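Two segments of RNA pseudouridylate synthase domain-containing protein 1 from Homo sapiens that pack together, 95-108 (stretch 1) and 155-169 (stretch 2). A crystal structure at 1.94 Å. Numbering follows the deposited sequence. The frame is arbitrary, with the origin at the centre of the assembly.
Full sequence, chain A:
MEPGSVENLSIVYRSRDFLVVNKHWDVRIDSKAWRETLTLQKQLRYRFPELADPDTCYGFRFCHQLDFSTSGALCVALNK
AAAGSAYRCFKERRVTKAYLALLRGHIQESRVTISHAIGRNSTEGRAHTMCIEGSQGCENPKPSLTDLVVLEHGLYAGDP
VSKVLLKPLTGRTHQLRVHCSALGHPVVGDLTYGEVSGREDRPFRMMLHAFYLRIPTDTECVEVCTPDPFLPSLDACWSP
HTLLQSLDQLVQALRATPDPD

Stretch 1 95-108: VTKAYLALLRGHIQ
Stretch 2 155-169: LYAGDPVSKVLLKPL

Strands 96-104 and 159-168 run antiparallel, axes at 150° and 4.5 Å apart at closest approach; from Thr 96 to Leu 103 phi is -110 to -157°, psi 118 to 159°. Water 1 bridges Lys 97 N (2.9 Å) and Pro 168 O (2.7 Å); Pro 168 N, lacking a hydrogen, could not donate to Lys 97 O. Tyr 99 (chi1 m) pairs with Leu 166 through N to O and O to N bonds, both 2.8 Å; its CE1 meets Pro 168 CG at 3.8 Å. Buried, apolar Leu 100 and Leu 102 (both m, t) share one sheet face with Leu 165 (t, p) and Lys 163; Tyr 99, Ala 101 and Leu 103 (m, t) take the other. Leu 100 CD2 lies 4.0 Å from Leu 165 CD1. Ala 101 bonds Val 164 reciprocally; its small CB lies 3.9 Å from Val 164 CG2. Leu 102 sets CD1 3.8 Å from Tyr 156 CD1. Leu 103 likewise pairs with Ser 162. Arg 104 (m, m, t) curls back, NH1 making a long salt bridge to Asp 159 OD2 (3.7 Å), reinforced by water 2. Gly 105, whose phi of 84° by itself favours glycine, donates N to Pro 160 O (2.8 Å) and accepts from Ser 162 OG (chi1 m; 2.7 Å to Gly 105 O). The His 106 ring (chi1 m) receives Pro 160 CB over one face, a CH-pi contact. Ile 107 N donates to Ser 162 OG (2.9 Å), extending the pairing.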

# COMPACT_ATOMS: atom_id res chain seq x y z
N VAL A 95 0.18 14.49 4.12
CA VAL A 95 0.37 13.60 2.94
C VAL A 95 -0.90 12.82 2.63
O VAL A 95 -1.61 12.42 3.55
CB VAL A 95 1.57 12.67 3.18
CG1 VAL A 95 1.68 11.54 2.14
CG2 VAL A 95 2.85 13.49 3.27
N THR A 96 -1.19 12.61 1.32
CA THR A 96 -2.33 11.81 0.88
C THR A 96 -1.77 10.53 0.25
O THR A 96 -0.85 10.58 -0.57
CB THR A 96 -3.20 12.58 -0.10
OG1 THR A 96 -3.64 13.76 0.54
CG2 THR A 96 -4.43 11.78 -0.55
N LYS A 97 -2.34 9.37 0.62
CA LYS A 97 -1.95 8.09 0.06
C LYS A 97 -3.15 7.25 -0.24
O LYS A 97 -4.10 7.29 0.52
CB LYS A 97 -1.11 7.30 1.08
CG LYS A 97 0.15 7.94 1.59
CD LYS A 97 1.04 6.90 2.26
CE LYS A 97 2.21 7.50 2.99
NZ LYS A 97 2.92 6.52 3.85
N ALA A 98 -3.09 6.43 -1.30
CA ALA A 98 -4.09 5.43 -1.61
C ALA A 98 -3.41 4.20 -2.17
O ALA A 98 -2.31 4.27 -2.77
CB ALA A 98 -5.16 5.95 -2.56
N TYR A 99 -4.03 3.06 -1.93
CA TYR A 99 -3.49 1.77 -2.33
C TYR A 99 -4.52 1.01 -3.07
O TYR A 99 -5.71 1.24 -2.87
CB TYR A 99 -3.13 0.93 -1.09
CG TYR A 99 -2.08 1.52 -0.19
CD1 TYR A 99 -2.32 2.68 0.53
CD2 TYR A 99 -0.83 0.90 -0.05
CE1 TYR A 99 -1.33 3.26 1.31
CE2 TYR A 99 0.15 1.45 0.78
CZ TYR A 99 -0.11 2.64 1.45
OH TYR A 99 0.78 3.17 2.32
N LEU A 100 -4.08 0.03 -3.85
CA LEU A 100 -4.94 -0.93 -4.49
C LEU A 100 -4.65 -2.25 -3.84
O LEU A 100 -3.51 -2.51 -3.44
CB LEU A 100 -4.61 -1.06 -5.99
CG LEU A 100 -4.89 0.16 -6.83
CD1 LEU A 100 -4.34 -0.01 -8.21
CD2 LEU A 100 -6.39 0.47 -6.90
N ALA A 101 -5.65 -3.15 -3.83
CA ALA A 101 -5.47 -4.49 -3.28
C ALA A 101 -6.46 -5.45 -3.84
O ALA A 101 -7.53 -5.04 -4.26
CB ALA A 101 -5.61 -4.47 -1.77
N LEU A 102 -6.10 -6.75 -3.82
CA LEU A 102 -6.99 -7.84 -4.12
C LEU A 102 -7.19 -8.50 -2.78
O LEU A 102 -6.23 -8.94 -2.18
CB LEU A 102 -6.44 -8.82 -5.12
CG LEU A 102 -6.22 -8.30 -6.53
CD1 LEU A 102 -5.54 -9.34 -7.39
CD2 LEU A 102 -7.49 -7.86 -7.15
N LEU A 103 -8.44 -8.52 -2.28
CA LEU A 103 -8.79 -9.05 -0.98
C LEU A 103 -9.62 -10.32 -1.12
O LEU A 103 -10.42 -10.40 -2.04
CB LEU A 103 -9.65 -8.02 -0.25
CG LEU A 103 -9.05 -6.65 0.02
CD1 LEU A 103 -9.97 -5.88 0.95
CD2 LEU A 103 -7.66 -6.77 0.65
N ARG A 104 -9.56 -11.21 -0.12
CA ARG A 104 -10.34 -12.46 -0.11
C ARG A 104 -11.83 -12.19 0.08
O ARG A 104 -12.18 -11.41 0.95
CB ARG A 104 -9.88 -13.40 1.02
CG ARG A 104 -8.45 -13.95 0.87
CD ARG A 104 -8.42 -15.01 -0.18
NE ARG A 104 -7.09 -15.55 -0.45
CZ ARG A 104 -6.77 -16.19 -1.56
NH1 ARG A 104 -7.67 -16.39 -2.51
NH2 ARG A 104 -5.53 -16.62 -1.74
N GLY A 105 -12.67 -12.86 -0.71
CA GLY A 105 -14.12 -12.74 -0.64
C GLY A 105 -14.68 -11.57 -1.42
O GLY A 105 -13.96 -10.62 -1.75
N HIS A 106 -15.99 -11.63 -1.72
CA HIS A 106 -16.75 -10.59 -2.40
C HIS A 106 -17.34 -9.65 -1.34
O HIS A 106 -18.23 -10.08 -0.60
CB HIS A 106 -17.89 -11.21 -3.23
CG HIS A 106 -17.41 -11.90 -4.47
ND1 HIS A 106 -18.24 -12.72 -5.21
CD2 HIS A 106 -16.24 -11.76 -5.14
CE1 HIS A 106 -17.52 -13.12 -6.24
NE2 HIS A 106 -16.31 -12.56 -6.25
N ILE A 107 -16.87 -8.39 -1.25
CA ILE A 107 -17.37 -7.42 -0.26
C ILE A 107 -18.64 -6.84 -0.85
O ILE A 107 -18.57 -6.26 -1.93
CB ILE A 107 -16.28 -6.36 0.01
CG1 ILE A 107 -15.05 -7.05 0.63
CG2 ILE A 107 -16.80 -5.24 0.92
CD1 ILE A 107 -13.82 -6.18 0.92
N GLN A 108 -19.80 -7.03 -0.19
CA GLN A 108 -21.08 -6.59 -0.76
C GLN A 108 -21.35 -5.10 -0.58
O GLN A 108 -22.00 -4.52 -1.43
CB GLN A 108 -22.24 -7.41 -0.18
CG GLN A 108 -22.07 -8.93 -0.37
CD GLN A 108 -21.94 -9.37 -1.82
OE1 GLN A 108 -22.52 -8.77 -2.74
NE2 GLN A 108 -21.20 -10.45 -2.06
N LEU A 155 -12.58 -13.48 -9.67
CA LEU A 155 -11.94 -14.65 -9.10
C LEU A 155 -10.43 -14.48 -9.23
O LEU A 155 -9.97 -14.01 -10.28
CB LEU A 155 -12.36 -15.95 -9.78
CG LEU A 155 -13.86 -16.27 -9.89
CD1 LEU A 155 -14.07 -17.44 -10.75
CD2 LEU A 155 -14.50 -16.47 -8.52
N TYR A 156 -9.65 -14.84 -8.17
CA TYR A 156 -8.20 -14.87 -8.22
C TYR A 156 -7.82 -16.33 -8.06
O TYR A 156 -8.14 -16.94 -7.03
CB TYR A 156 -7.54 -14.00 -7.15
CG TYR A 156 -6.07 -13.90 -7.45
CD1 TYR A 156 -5.60 -13.03 -8.43
CD2 TYR A 156 -5.19 -14.87 -6.98
CE1 TYR A 156 -4.28 -13.06 -8.85
CE2 TYR A 156 -3.86 -14.91 -7.40
CZ TYR A 156 -3.42 -14.00 -8.35
OH TYR A 156 -2.12 -14.04 -8.75
N ALA A 157 -7.22 -16.94 -9.11
CA ALA A 157 -6.86 -18.34 -9.13
C ALA A 157 -8.11 -19.17 -8.72
O ALA A 157 -8.03 -20.05 -7.88
CB ALA A 157 -5.68 -18.62 -8.19
N GLY A 158 -9.26 -18.79 -9.28
CA GLY A 158 -10.53 -19.47 -9.04
C GLY A 158 -11.24 -19.22 -7.72
O GLY A 158 -12.30 -19.80 -7.49
N ASP A 159 -10.71 -18.35 -6.86
CA ASP A 159 -11.33 -18.06 -5.57
C ASP A 159 -11.95 -16.64 -5.57
O ASP A 159 -11.38 -15.73 -6.14
CB ASP A 159 -10.29 -18.22 -4.44
CG ASP A 159 -9.67 -19.63 -4.37
OD1 ASP A 159 -10.38 -20.61 -4.69
OD2 ASP A 159 -8.50 -19.75 -3.95
N PRO A 160 -13.11 -16.45 -4.90
CA PRO A 160 -13.75 -15.12 -4.88
C PRO A 160 -12.88 -14.06 -4.20
O PRO A 160 -12.38 -14.27 -3.09
CB PRO A 160 -15.05 -15.35 -4.10
CG PRO A 160 -14.86 -16.65 -3.41
CD PRO A 160 -13.94 -17.45 -4.21
N VAL A 161 -12.64 -12.97 -4.90
CA VAL A 161 -11.88 -11.87 -4.34
C VAL A 161 -12.51 -10.54 -4.76
O VAL A 161 -13.21 -10.45 -5.79
CB VAL A 161 -10.35 -11.86 -4.71
CG1 VAL A 161 -9.64 -13.15 -4.32
CG2 VAL A 161 -10.12 -11.48 -6.15
N SER A 162 -12.13 -9.51 -4.04
CA SER A 162 -12.54 -8.13 -4.37
C SER A 162 -11.34 -7.27 -4.68
O SER A 162 -10.40 -7.21 -3.89
CB SER A 162 -13.29 -7.49 -3.21
OG SER A 162 -14.47 -8.21 -2.91
N LYS A 163 -11.39 -6.55 -5.79
CA LYS A 163 -10.38 -5.55 -6.07
C LYS A 163 -10.85 -4.25 -5.40
O LYS A 163 -12.00 -3.83 -5.61
CB LYS A 163 -10.21 -5.33 -7.56
CG LYS A 163 -9.07 -4.36 -7.85
CD LYS A 163 -8.78 -4.34 -9.32
CE LYS A 163 -7.79 -3.27 -9.64
NZ LYS A 163 -7.54 -3.17 -11.10
N VAL A 164 -9.99 -3.63 -4.56
CA VAL A 164 -10.38 -2.46 -3.80
C VAL A 164 -9.39 -1.34 -3.89
O VAL A 164 -8.20 -1.57 -4.14
CB VAL A 164 -10.61 -2.79 -2.30
CG1 VAL A 164 -11.61 -3.93 -2.13
CG2 VAL A 164 -9.30 -3.14 -1.60
N LEU A 165 -9.87 -0.12 -3.58
CA LEU A 165 -9.05 1.07 -3.40
C LEU A 165 -9.08 1.33 -1.88
O LEU A 165 -10.17 1.34 -1.28
CB LEU A 165 -9.64 2.26 -4.16
CG LEU A 165 -8.91 3.62 -4.06
CD1 LEU A 165 -7.55 3.56 -4.67
CD2 LEU A 165 -9.67 4.67 -4.79
N LEU A 166 -7.92 1.54 -1.26
CA LEU A 166 -7.80 1.79 0.17
C LEU A 166 -7.17 3.11 0.41
O LEU A 166 -6.09 3.37 -0.12
CB LEU A 166 -6.96 0.72 0.84
CG LEU A 166 -7.51 -0.71 0.72
CD1 LEU A 166 -6.45 -1.71 0.94
CD2 LEU A 166 -8.68 -0.93 1.63
N LYS A 167 -7.81 3.97 1.20
CA LYS A 167 -7.24 5.28 1.53
C LYS A 167 -7.10 5.35 3.04
O LYS A 167 -8.09 5.51 3.76
CB LYS A 167 -8.13 6.39 1.01
CG LYS A 167 -7.49 7.78 1.13
CD LYS A 167 -8.48 8.84 0.81
CE LYS A 167 -7.95 10.20 1.12
NZ LYS A 167 -8.95 11.25 0.84
N PRO A 168 -5.89 5.15 3.57
CA PRO A 168 -5.72 5.30 5.01
C PRO A 168 -5.65 6.77 5.40
O PRO A 168 -5.01 7.54 4.69
CB PRO A 168 -4.39 4.62 5.29
CG PRO A 168 -3.58 4.76 4.02
CD PRO A 168 -4.59 4.93 2.89
N LEU A 169 -6.27 7.15 6.50
CA LEU A 169 -6.15 8.51 7.04
C LEU A 169 -5.25 8.51 8.25
O LEU A 169 -5.09 9.54 8.85
CB LEU A 169 -7.52 9.09 7.37
CG LEU A 169 -8.42 9.29 6.13
CD1 LEU A 169 -9.78 9.83 6.52
CD2 LEU A 169 -7.78 10.25 5.13
O HOH W 1 -4.17 9.34 2.85
O HOH W 2 -6.94 -17.75 -4.74
O HOH W 3 -10.66 -15.97 -2.06